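Local coordinates for beta-glucosidase (Chaetomella raphigera, PDB 6JXG), which probably hydrolyses terminal, non-reducing beta-D-glucosyl residues to release beta-D-glucose, acting as a secreted glycoside hydrolase of family 3 in cellulose degradation, at residues P118-G121 against R122-E125; D130-L133 against N134-M138; T177-E180 against L181-P185; Y559-F562 against D563-I567; S676-T680 against A681-W685. One frame throughout, in Å; residues are numbered along the deposited sequence.

Contact 1. Residues P118-G121 against R122-E125; sequences PEAG and RNWE
Trp124 turns the edge of its indole back onto the carbonyl of Gly121, three residues earlier, with NE1 2.9 Å from Gly121 O. The oxygen lies near the ring plane, but the N-H points well off it, at 124°, so the bond is weak. CG of Trp124 sits between its backbone N and carbonyl carbon (chi1 61°), which folds the indole back over this short loop. This buried side, around Gly121, Arg122 and Trp124, is the tight one. Gly121 O also accepts from Ser440 OG, and Asp453 takes the N-H of the same glycine. Nearby, Arg122 bends at chi3 and grips Glu125 side-on: NE lies 2.7 Å and NH2 3.0 Å from the single oxygen OE2, which lies in the guanidinium plane. Both nitrogens come from the same face of the carboxylate. The backbone here is a type I turn, Ala120 to Asn123, running into a 3-10 segment at 123-125, within the loop that leads from strand 105-106 of the TIM-barrel-type domain to helix 131-147. On the looser, partly exposed side, Asn123 lays its amide alongside Ala120, whose CB is 3.7 Å from ND2. That nitrogen donates to Ile117 O and to a water 3.0 Å away. The water in turn donates a hydrogen bond to Pro118 O, 2.7 Å away, bridging Pro118 and Asn123 across the turn, while Arg454 holds the same carbonyl from outside.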
# COMPACT_ATOMS: atom_id res chain seq x y z
N PRO A 118 1.77 -6.65 -12.63
CA PRO A 118 3.04 -6.20 -12.02
C PRO A 118 3.59 -4.85 -12.57
O PRO A 118 4.31 -4.11 -11.85
CB PRO A 118 3.98 -7.37 -12.28
CG PRO A 118 3.35 -8.12 -13.40
CD PRO A 118 1.88 -7.93 -13.34
N GLU A 119 3.23 -4.55 -13.81
CA GLU A 119 3.64 -3.33 -14.46
C GLU A 119 2.85 -2.10 -14.02
O GLU A 119 3.23 -0.96 -14.33
CB GLU A 119 3.45 -3.40 -15.99
CG GLU A 119 4.34 -4.44 -16.67
CD GLU A 119 3.74 -5.85 -16.72
OE1 GLU A 119 2.69 -6.13 -16.08
OE2 GLU A 119 4.40 -6.75 -17.40
N ALA A 120 1.70 -2.30 -13.43
CA ALA A 120 0.81 -1.18 -13.21
C ALA A 120 1.40 -0.09 -12.32
O ALA A 120 2.20 -0.31 -11.39
CB ALA A 120 -0.56 -1.65 -12.77
N GLY A 121 1.12 1.15 -12.69
CA GLY A 121 2.00 2.24 -12.25
C GLY A 121 1.89 2.72 -10.80
O GLY A 121 2.80 3.39 -10.32
N ARG A 122 0.77 2.41 -10.13
CA ARG A 122 0.56 2.90 -8.77
C ARG A 122 0.66 1.82 -7.69
O ARG A 122 0.34 2.05 -6.51
CB ARG A 122 -0.79 3.57 -8.69
CG ARG A 122 -0.87 4.81 -9.57
CD ARG A 122 -2.26 5.42 -9.45
NE ARG A 122 -2.33 6.19 -8.17
CZ ARG A 122 -3.35 6.97 -7.81
NH1 ARG A 122 -4.43 7.05 -8.57
NH2 ARG A 122 -3.29 7.64 -6.67
N ASN A 123 1.15 0.66 -8.05
CA ASN A 123 1.10 -0.48 -7.11
C ASN A 123 1.94 -0.27 -5.86
O ASN A 123 1.57 -0.67 -4.79
CB ASN A 123 1.51 -1.80 -7.81
CG ASN A 123 0.58 -2.18 -8.92
OD1 ASN A 123 -0.51 -1.68 -9.02
ND2 ASN A 123 0.99 -3.17 -9.72
N TRP A 124 3.04 0.42 -6.01
CA TRP A 124 3.87 0.92 -4.90
C TRP A 124 3.18 1.74 -3.81
O TRP A 124 3.62 1.71 -2.62
CB TRP A 124 5.09 1.70 -5.43
CG TRP A 124 4.75 2.88 -6.23
CD1 TRP A 124 4.48 2.91 -7.55
CD2 TRP A 124 4.49 4.20 -5.71
NE1 TRP A 124 4.17 4.22 -7.93
CE2 TRP A 124 4.16 5.01 -6.80
CE3 TRP A 124 4.57 4.77 -4.44
CZ2 TRP A 124 3.89 6.41 -6.67
CZ3 TRP A 124 4.28 6.18 -4.28
CH2 TRP A 124 3.95 6.97 -5.39
N GLU A 125 2.07 2.38 -4.16
CA GLU A 125 1.30 3.10 -3.16
C GLU A 125 0.52 2.18 -2.23
O GLU A 125 0.15 2.58 -1.09
CB GLU A 125 0.25 4.01 -3.83
CG GLU A 125 0.75 5.07 -4.80
CD GLU A 125 -0.20 6.24 -4.96
OE1 GLU A 125 -0.60 6.87 -3.93
OE2 GLU A 125 -0.54 6.58 -6.12
O HOH W 1 3.83 -4.08 -9.20

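Contact 2. Residues D130-L133 against N134-M138; sequences DPYL and NGLAM
Asp130 opens the helix with both its carbonyl and its carboxylate. Its O accepts from Asn134 N at 3.0 Å, and its OD2 offers the anti lone pair to Leu133 N, 2.9 Å away and almost perfectly straight at 176°. The other oxygen, OD1, looks outward to Tyr559 OH and to a salt bridge with Arg560. Pro131 has no N-H to give, which costs nothing in a first turn; its O takes Gly135 N at 2.9 Å, the donor standing above the carbonyl plane. Tyr132 has its CG anti to the backbone N (chi1 -177°), which swings the ring up alongside Leu136, both side chains pointing the same way. The methyl CD2 of Leu136 rests over one face of the phenol, 3.9 Å from the ring centroid and 22° off its normal, a CH-pi contact displaced toward the rim. Phe653 of strand 649-658 packs on both of them. Leu133 O receives Ala137 N at 2.9 Å, and the leucine side chain also reaches Phe653. Taken together, an aspartate N-cap, a proline just after it and the i to i+4 bonds of the first two turns make this a classic capped start of an alpha helix, 131-147.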
# COMPACT_ATOMS: atom_id res chain seq x y z
N ASP A 130 -1.51 -9.69 -2.34
CA ASP A 130 -2.09 -10.63 -1.39
C ASP A 130 -3.14 -9.96 -0.52
O ASP A 130 -2.86 -9.00 0.21
CB ASP A 130 -1.04 -11.21 -0.46
CG ASP A 130 -1.66 -12.25 0.44
OD1 ASP A 130 -1.89 -13.38 -0.10
OD2 ASP A 130 -1.96 -11.93 1.62
N PRO A 131 -4.39 -10.44 -0.57
CA PRO A 131 -5.41 -9.68 0.10
C PRO A 131 -5.28 -9.71 1.62
O PRO A 131 -5.74 -8.75 2.28
CB PRO A 131 -6.72 -10.39 -0.35
CG PRO A 131 -6.32 -11.77 -0.75
CD PRO A 131 -4.93 -11.53 -1.37
N TYR A 132 -4.73 -10.80 2.21
CA TYR A 132 -4.63 -10.89 3.66
C TYR A 132 -3.60 -9.86 4.18
O TYR A 132 -3.87 -9.11 5.16
CB TYR A 132 -4.22 -12.32 4.09
CG TYR A 132 -4.17 -12.48 5.56
CD1 TYR A 132 -5.32 -12.74 6.28
CD2 TYR A 132 -3.00 -12.29 6.26
CE1 TYR A 132 -5.27 -12.89 7.69
CE2 TYR A 132 -2.96 -12.36 7.62
CZ TYR A 132 -4.10 -12.67 8.34
OH TYR A 132 -3.96 -12.76 9.75
N LEU A 133 -2.40 -9.89 3.59
CA LEU A 133 -1.36 -8.92 3.95
C LEU A 133 -1.85 -7.51 3.76
O LEU A 133 -1.65 -6.59 4.60
CB LEU A 133 -0.09 -9.13 3.14
CG LEU A 133 1.11 -8.19 3.35
CD1 LEU A 133 1.54 -8.25 4.78
CD2 LEU A 133 2.25 -8.58 2.44
N ASN A 134 -2.43 -7.29 2.58
CA ASN A 134 -3.00 -5.99 2.24
C ASN A 134 -4.01 -5.50 3.29
O ASN A 134 -3.88 -4.40 3.87
CB ASN A 134 -3.60 -6.07 0.84
CG ASN A 134 -3.90 -4.73 0.22
OD1 ASN A 134 -4.54 -3.88 0.83
ND2 ASN A 134 -3.37 -4.50 -0.99
N GLY A 135 -4.97 -6.34 3.60
CA GLY A 135 -5.94 -6.07 4.67
C GLY A 135 -5.36 -5.77 6.06
O GLY A 135 -5.76 -4.77 6.60
N LEU A 136 -4.38 -6.53 6.55
CA LEU A 136 -3.70 -6.21 7.82
C LEU A 136 -2.95 -4.86 7.74
O LEU A 136 -2.95 -4.08 8.71
CB LEU A 136 -2.74 -7.33 8.28
CG LEU A 136 -3.35 -8.36 9.27
CD1 LEU A 136 -3.80 -7.81 10.63
CD2 LEU A 136 -4.51 -9.04 8.63
N ALA A 137 -2.33 -4.58 6.61
CA ALA A 137 -1.69 -3.29 6.43
C ALA A 137 -2.71 -2.13 6.43
O ALA A 137 -2.47 -1.11 7.09
CB ALA A 137 -0.82 -3.27 5.19
N MET A 138 -3.83 -2.31 5.75
CA MET A 138 -4.92 -1.35 5.70
C MET A 138 -5.44 -1.06 7.10
O MET A 138 -5.50 0.12 7.48
CB MET A 138 -6.09 -1.80 4.80
CG MET A 138 -5.87 -1.78 3.29
SD MET A 138 -5.56 -0.22 2.57
CE MET A 138 -7.12 0.61 2.89

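Contact 3. Residues T177-E180 against L181-P185; sequences TFHE and LYLWP
Phe178 O accepts the N-H of Leu183, five residues on, at 2.8 Å and nearly in line with the carbonyl: a pi-type turn in helix 175-182 of the TIM-barrel-type domain, where the chain passes on to helix 184-191. One step earlier the bond is of ordinary helical span but more bent, Leu181 N reaching Thr177 O at 3.1 Å and 136°. Trp184 N bonds weakly to Leu181 O. Thr177 divides its branches: OG1 bonds to Asp174, while the methyl CG2, anti to the backbone N, meets the edge of the Tyr182 ring 3.6 Å from CE2. Leu183 sends CD2 up to His179, 3.8 Å from CD2 of the imidazole, and across to Phe178, 4.2 Å from CE2. Both nitrogens of His179 are used, ND1 by Asp175 O and NE2 by Glu222 OE2. The buried Glu180, extended beyond CG, carries OE2 to a salt bridge with Arg176 and to the backbone N-H of Trp678; OE1 too is hydrogen-bonded nearby in the chain. Since Asp175 O can only accept and Glu222 probably does so as a carboxylate, the His179 ring is likely to carry a proton on each nitrogen, and Arg176 would balance the negative charge of Glu180.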
# COMPACT_ATOMS: atom_id res chain seq x y z
N THR A 177 -14.18 -13.77 -7.35
CA THR A 177 -12.91 -13.02 -7.44
C THR A 177 -13.05 -11.66 -6.76
O THR A 177 -12.14 -11.20 -6.04
CB THR A 177 -12.45 -12.82 -8.90
OG1 THR A 177 -12.30 -14.11 -9.48
CG2 THR A 177 -11.13 -12.09 -9.02
N PHE A 178 -14.19 -11.02 -7.01
CA PHE A 178 -14.46 -9.70 -6.41
C PHE A 178 -14.37 -9.77 -4.90
O PHE A 178 -13.64 -8.99 -4.25
CB PHE A 178 -15.82 -9.19 -6.90
CG PHE A 178 -16.15 -7.79 -6.45
CD1 PHE A 178 -15.58 -6.71 -7.08
CD2 PHE A 178 -17.05 -7.57 -5.50
CE1 PHE A 178 -15.90 -5.40 -6.70
CE2 PHE A 178 -17.36 -6.25 -5.08
CZ PHE A 178 -16.76 -5.18 -5.68
N HIS A 179 -15.09 -10.73 -4.29
CA HIS A 179 -15.12 -10.83 -2.83
C HIS A 179 -13.84 -11.35 -2.15
O HIS A 179 -13.47 -10.85 -1.06
CB HIS A 179 -16.32 -11.72 -2.43
CG HIS A 179 -17.63 -11.01 -2.55
ND1 HIS A 179 -18.31 -10.89 -3.74
CD2 HIS A 179 -18.35 -10.35 -1.63
CE1 HIS A 179 -19.41 -10.19 -3.54
NE2 HIS A 179 -19.47 -9.85 -2.27
N GLU A 180 -13.19 -12.33 -2.77
CA GLU A 180 -12.01 -12.97 -2.15
C GLU A 180 -10.73 -12.25 -2.34
O GLU A 180 -9.78 -12.49 -1.57
CB GLU A 180 -11.81 -14.42 -2.57
CG GLU A 180 -12.88 -15.28 -1.94
CD GLU A 180 -12.82 -16.77 -2.30
OE1 GLU A 180 -11.75 -17.36 -2.54
OE2 GLU A 180 -13.92 -17.32 -2.28
N LEU A 181 -10.66 -11.41 -3.36
CA LEU A 181 -9.42 -10.81 -3.74
C LEU A 181 -9.53 -9.27 -3.61
O LEU A 181 -9.04 -8.73 -2.63
CB LEU A 181 -9.05 -11.29 -5.12
CG LEU A 181 -7.69 -10.98 -5.57
CD1 LEU A 181 -6.72 -11.50 -4.48
CD2 LEU A 181 -7.47 -11.62 -6.92
N TYR A 182 -10.22 -8.60 -4.52
CA TYR A 182 -10.18 -7.14 -4.60
C TYR A 182 -10.95 -6.42 -3.48
O TYR A 182 -10.51 -5.43 -2.95
CB TYR A 182 -10.63 -6.65 -6.03
CG TYR A 182 -9.74 -7.24 -7.09
CD1 TYR A 182 -8.46 -6.75 -7.26
CD2 TYR A 182 -10.09 -8.45 -7.74
CE1 TYR A 182 -7.59 -7.33 -8.19
CE2 TYR A 182 -9.20 -9.05 -8.61
CZ TYR A 182 -7.95 -8.50 -8.85
OH TYR A 182 -6.99 -9.09 -9.72
N LEU A 183 -12.10 -6.92 -3.12
CA LEU A 183 -12.88 -6.37 -1.98
C LEU A 183 -12.28 -6.57 -0.59
O LEU A 183 -12.47 -5.74 0.33
CB LEU A 183 -14.31 -6.94 -2.03
CG LEU A 183 -15.31 -6.22 -1.09
CD1 LEU A 183 -15.49 -4.79 -1.54
CD2 LEU A 183 -16.62 -7.02 -1.06
N TRP A 184 -11.53 -7.66 -0.44
CA TRP A 184 -11.11 -8.12 0.85
C TRP A 184 -10.38 -7.01 1.70
O TRP A 184 -10.73 -6.72 2.84
CB TRP A 184 -10.31 -9.36 0.66
CG TRP A 184 -9.75 -9.95 1.90
CD1 TRP A 184 -8.82 -9.43 2.75
CD2 TRP A 184 -10.08 -11.26 2.44
NE1 TRP A 184 -8.56 -10.32 3.78
CE2 TRP A 184 -9.35 -11.43 3.63
CE3 TRP A 184 -10.90 -12.29 1.99
CZ2 TRP A 184 -9.41 -12.60 4.38
CZ3 TRP A 184 -11.01 -13.47 2.77
CH2 TRP A 184 -10.23 -13.63 3.92
N PRO A 185 -9.43 -6.27 1.09
CA PRO A 185 -8.83 -5.20 1.90
C PRO A 185 -9.76 -4.06 2.19
O PRO A 185 -9.59 -3.41 3.22
CB PRO A 185 -7.69 -4.69 1.07
CG PRO A 185 -7.70 -5.48 -0.18
CD PRO A 185 -8.73 -6.54 -0.16

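Contact 4. Residues Y559-F562 against D563-I567; sequences YRHF and DQANI
Asp563 folds its side chain back over the carbonyl of Tyr559, one helical turn earlier, whose oxygen already accepts Asp563 N at 2.8 Å. CB lies 3.3 Å from Tyr559 O. CG comes closer still, 3.0 Å from the same oxygen, because it stands beside the backbone N and anti to the carbonyl carbon (chi1 -66°). At the tip the two oxygens part: OD2 lies in the plane of the tyrosine ring at its edge, 3.6 Å from CD1, with ring and carboxylate planes 69° apart, while OD1 makes a salt bridge with Arg702. An alanine here would be likely to leave Arg702 without its charged mate and the CD1 edge of the tyrosine without its carboxylate neighbour. Further on, Ile567 splits its branches between two rings: CG2 of Ile567 lies 3.7 Å from Phe562 CD1, and CD1 of Ile567 comes to 3.6 Å from His561 NE2. Its backbone N-H turns back to Phe562 O at 2.8 Å, in the carbonyl plane, and Asn566 N bonds to Asp563 O at 3.2 Å. With Asn566 at positive phi (59°), these two bonds form the Schellman motif that closes the short helix 559-564.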
# COMPACT_ATOMS: atom_id res chain seq x y z
N TYR A 559 1.37 -15.12 -6.60
CA TYR A 559 1.80 -16.49 -6.24
C TYR A 559 0.72 -17.55 -6.36
O TYR A 559 1.03 -18.72 -6.56
CB TYR A 559 2.45 -16.56 -4.84
CG TYR A 559 1.49 -16.34 -3.66
CD1 TYR A 559 1.02 -17.40 -2.94
CD2 TYR A 559 1.08 -15.05 -3.29
CE1 TYR A 559 0.13 -17.25 -1.89
CE2 TYR A 559 0.28 -14.89 -2.20
CZ TYR A 559 -0.25 -15.98 -1.53
OH TYR A 559 -1.12 -15.80 -0.47
N ARG A 560 -0.53 -17.16 -6.17
CA ARG A 560 -1.67 -18.06 -6.39
C ARG A 560 -1.64 -18.66 -7.80
O ARG A 560 -1.91 -19.85 -7.97
CB ARG A 560 -2.98 -17.29 -6.19
CG ARG A 560 -3.24 -16.81 -4.76
CD ARG A 560 -4.32 -15.70 -4.75
NE ARG A 560 -5.01 -15.64 -3.45
CZ ARG A 560 -4.51 -15.10 -2.34
NH1 ARG A 560 -3.33 -14.52 -2.40
NH2 ARG A 560 -5.16 -15.21 -1.16
N HIS A 561 -1.30 -17.85 -8.79
CA HIS A 561 -1.09 -18.33 -10.16
C HIS A 561 0.11 -19.22 -10.34
O HIS A 561 0.01 -20.31 -10.94
CB HIS A 561 -1.06 -17.17 -11.14
CG HIS A 561 -0.61 -17.54 -12.51
ND1 HIS A 561 -1.35 -18.31 -13.38
CD2 HIS A 561 0.51 -17.18 -13.19
CE1 HIS A 561 -0.69 -18.44 -14.52
NE2 HIS A 561 0.43 -17.75 -14.43
N PHE A 562 1.24 -18.76 -9.84
CA PHE A 562 2.48 -19.57 -9.95
C PHE A 562 2.22 -20.93 -9.33
O PHE A 562 2.63 -21.98 -9.92
CB PHE A 562 3.69 -18.87 -9.34
CG PHE A 562 4.14 -17.67 -10.10
CD1 PHE A 562 5.24 -17.74 -10.93
CD2 PHE A 562 3.45 -16.44 -10.01
CE1 PHE A 562 5.68 -16.65 -11.62
CE2 PHE A 562 3.86 -15.34 -10.77
CZ PHE A 562 4.98 -15.44 -11.57
N ASP A 563 1.55 -20.93 -8.15
CA ASP A 563 1.30 -22.18 -7.45
C ASP A 563 0.31 -23.05 -8.29
O ASP A 563 0.56 -24.24 -8.54
CB ASP A 563 0.72 -21.93 -6.03
CG ASP A 563 1.68 -21.26 -5.11
OD1 ASP A 563 2.88 -21.16 -5.43
OD2 ASP A 563 1.25 -20.87 -3.97
N GLN A 564 -0.79 -22.48 -8.74
CA GLN A 564 -1.85 -23.27 -9.43
C GLN A 564 -1.36 -23.83 -10.78
O GLN A 564 -1.76 -24.90 -11.20
CB GLN A 564 -3.09 -22.42 -9.69
CG GLN A 564 -4.25 -23.15 -10.41
CD GLN A 564 -4.73 -24.40 -9.70
OE1 GLN A 564 -5.17 -25.38 -10.35
NE2 GLN A 564 -4.70 -24.40 -8.38
N ALA A 565 -0.52 -23.09 -11.43
CA ALA A 565 -0.03 -23.46 -12.72
C ALA A 565 1.29 -24.18 -12.65
O ALA A 565 1.83 -24.53 -13.69
CB ALA A 565 0.12 -22.19 -13.55
N ASN A 566 1.83 -24.37 -11.45
CA ASN A 566 3.08 -25.01 -11.27
C ASN A 566 4.24 -24.33 -11.98
O ASN A 566 5.01 -25.01 -12.60
CB ASN A 566 2.94 -26.48 -11.73
CG ASN A 566 1.93 -27.22 -10.87
OD1 ASN A 566 0.79 -27.36 -11.24
ND2 ASN A 566 2.35 -27.59 -9.67
N ILE A 567 4.35 -22.99 -11.87
CA ILE A 567 5.43 -22.24 -12.48
C ILE A 567 6.39 -21.88 -11.38
O ILE A 567 5.95 -21.35 -10.36
CB ILE A 567 4.91 -20.93 -13.15
CG1 ILE A 567 3.99 -21.26 -14.31
CG2 ILE A 567 6.11 -20.11 -13.60
CD1 ILE A 567 3.12 -20.14 -14.87

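Contact 5. Residues S676-T680 against A681-W685; sequences SYWDT and ASAQW
Trp678 and Trp685 form the aromatic part of this hairpin, a T-shaped pair with planes at 82° and the edge of Trp678 set against the face of Trp685. The centroid of the six-membered ring of Trp678 lies 4.9 Å from that of the five-membered ring of Trp685, and CE3 makes the touch, 3.5 Å from NE1. CG of Trp678 is anti to the backbone N (chi1 -176°), which lays the indole across the second strand, one face on the backbone of Gln684 and CZ2 3.4 Å from Ala683 C. A serine at Trp678 would probably bare the face of Trp685, open a gap over the backbone of Ala683 and Gln684, and leave His179 without its stacking partner. The backbone bonds follow an antiparallel pattern: Asp679 N to Gln684 O at 3.0 Å and Gln684 N to Asp679 O at 3.2 Å. Ala683, at positive phi, shares Asp679 with Gln684, a G1 bulge. Among side chains, Asp679 OD2 takes two donors from Ser682: OG at 2.7 Å on the anti lone pair, and the backbone N at 3.0 Å from above the carboxylate plane. Gln684 NE2 donates to Ser682 O almost straight, at 172°. In the fibronectin type III-like region, the two strands 677-679 and 684-686 lie against helix 175-182, where Trp678 stacks on His179, Trp685 touches Glu180, and Tyr677 packs on Arg176.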
# COMPACT_ATOMS: atom_id res chain seq x y z
N SER A 676 -12.91 -19.24 5.12
CA SER A 676 -14.11 -19.24 4.32
C SER A 676 -13.84 -18.98 2.86
O SER A 676 -12.70 -18.61 2.42
CB SER A 676 -15.06 -18.14 4.81
OG SER A 676 -15.42 -18.38 6.15
N TYR A 677 -14.88 -19.14 2.10
CA TYR A 677 -14.87 -18.80 0.69
C TYR A 677 -16.21 -18.20 0.34
O TYR A 677 -17.22 -18.48 1.05
CB TYR A 677 -14.53 -20.00 -0.19
CG TYR A 677 -15.63 -21.07 -0.22
CD1 TYR A 677 -16.70 -20.99 -1.11
CD2 TYR A 677 -15.63 -22.09 0.69
CE1 TYR A 677 -17.71 -21.93 -1.13
CE2 TYR A 677 -16.63 -23.07 0.69
CZ TYR A 677 -17.66 -22.99 -0.21
OH TYR A 677 -18.62 -23.98 -0.15
N TRP A 678 -16.23 -17.42 -0.73
CA TRP A 678 -17.47 -16.84 -1.24
C TRP A 678 -18.18 -17.80 -2.22
O TRP A 678 -17.63 -18.13 -3.29
CB TRP A 678 -17.21 -15.53 -1.96
CG TRP A 678 -18.46 -14.87 -2.41
CD1 TRP A 678 -19.01 -14.98 -3.64
CD2 TRP A 678 -19.36 -14.01 -1.65
NE1 TRP A 678 -20.15 -14.19 -3.74
CE2 TRP A 678 -20.39 -13.60 -2.53
CE3 TRP A 678 -19.37 -13.51 -0.34
CZ2 TRP A 678 -21.46 -12.79 -2.13
CZ3 TRP A 678 -20.41 -12.67 0.05
CH2 TRP A 678 -21.45 -12.29 -0.87
N ASP A 679 -19.39 -18.19 -1.82
CA ASP A 679 -20.25 -19.07 -2.56
C ASP A 679 -21.24 -18.24 -3.38
O ASP A 679 -22.14 -17.54 -2.80
CB ASP A 679 -21.04 -19.95 -1.60
CG ASP A 679 -21.92 -20.98 -2.35
OD1 ASP A 679 -21.43 -21.58 -3.30
OD2 ASP A 679 -23.09 -21.06 -2.06
N THR A 680 -21.04 -18.26 -4.69
CA THR A 680 -21.83 -17.44 -5.57
C THR A 680 -23.24 -17.98 -5.56
O THR A 680 -24.14 -17.22 -5.69
CB THR A 680 -21.31 -17.45 -7.02
OG1 THR A 680 -21.26 -18.79 -7.50
CG2 THR A 680 -19.90 -16.84 -7.13
N ALA A 681 -23.41 -19.29 -5.37
CA ALA A 681 -24.74 -19.92 -5.37
C ALA A 681 -25.62 -19.27 -4.34
O ALA A 681 -26.67 -18.77 -4.66
CB ALA A 681 -24.63 -21.44 -5.12
N SER A 682 -25.19 -19.26 -3.11
CA SER A 682 -25.98 -18.70 -2.06
C SER A 682 -25.64 -17.23 -1.79
O SER A 682 -26.16 -16.65 -0.86
CB SER A 682 -25.82 -19.56 -0.80
OG SER A 682 -24.49 -19.52 -0.27
N ALA A 683 -24.73 -16.63 -2.56
CA ALA A 683 -24.35 -15.21 -2.41
C ALA A 683 -23.98 -14.84 -1.01
O ALA A 683 -24.51 -13.90 -0.44
CB ALA A 683 -25.45 -14.28 -2.96
N GLN A 684 -23.10 -15.65 -0.40
CA GLN A 684 -22.62 -15.40 0.92
C GLN A 684 -21.30 -16.13 1.19
O GLN A 684 -20.91 -17.02 0.45
CB GLN A 684 -23.65 -15.90 1.94
CG GLN A 684 -23.82 -17.39 2.06
CD GLN A 684 -25.13 -17.73 2.81
OE1 GLN A 684 -25.16 -18.01 4.00
NE2 GLN A 684 -26.21 -17.63 2.10
N TRP A 685 -20.68 -15.78 2.29
CA TRP A 685 -19.44 -16.49 2.72
C TRP A 685 -19.81 -17.83 3.29
O TRP A 685 -20.72 -17.90 4.11
CB TRP A 685 -18.71 -15.68 3.76
CG TRP A 685 -18.00 -14.49 3.16
CD1 TRP A 685 -18.47 -13.19 3.09
CD2 TRP A 685 -16.73 -14.50 2.52
NE1 TRP A 685 -17.52 -12.39 2.43
CE2 TRP A 685 -16.46 -13.17 2.06
CE3 TRP A 685 -15.79 -15.50 2.28
CZ2 TRP A 685 -15.33 -12.84 1.38
CZ3 TRP A 685 -14.62 -15.16 1.58
CH2 TRP A 685 -14.38 -13.81 1.17

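In the fold
Contacts 1, 2 and 3 are buried and all belong to the N-terminal TIM-barrel-type domain; contact 4 is partly buried in the C-terminal domain, and contact 5 lies at the surface of the fibronectin-like region. Contacts 2 and 3 pack directly. From this pair, polar links cross the domains: 130-133 is joined to 559-562 by a salt bridge and a probable hydrogen bond, and 177-180 to the hairpin of 676-685. Contact 1, touching none of the others, is a turn with a local salt bridge and a water. Contact 2 caps a helix start, contact 3 is a widened turn whose polar ends outside residues meet, contact 4 runs to a helix's C-terminal end, and contact 5 relies on aromatic packing, strand hydrogen bonds and a carboxylate held in the turn.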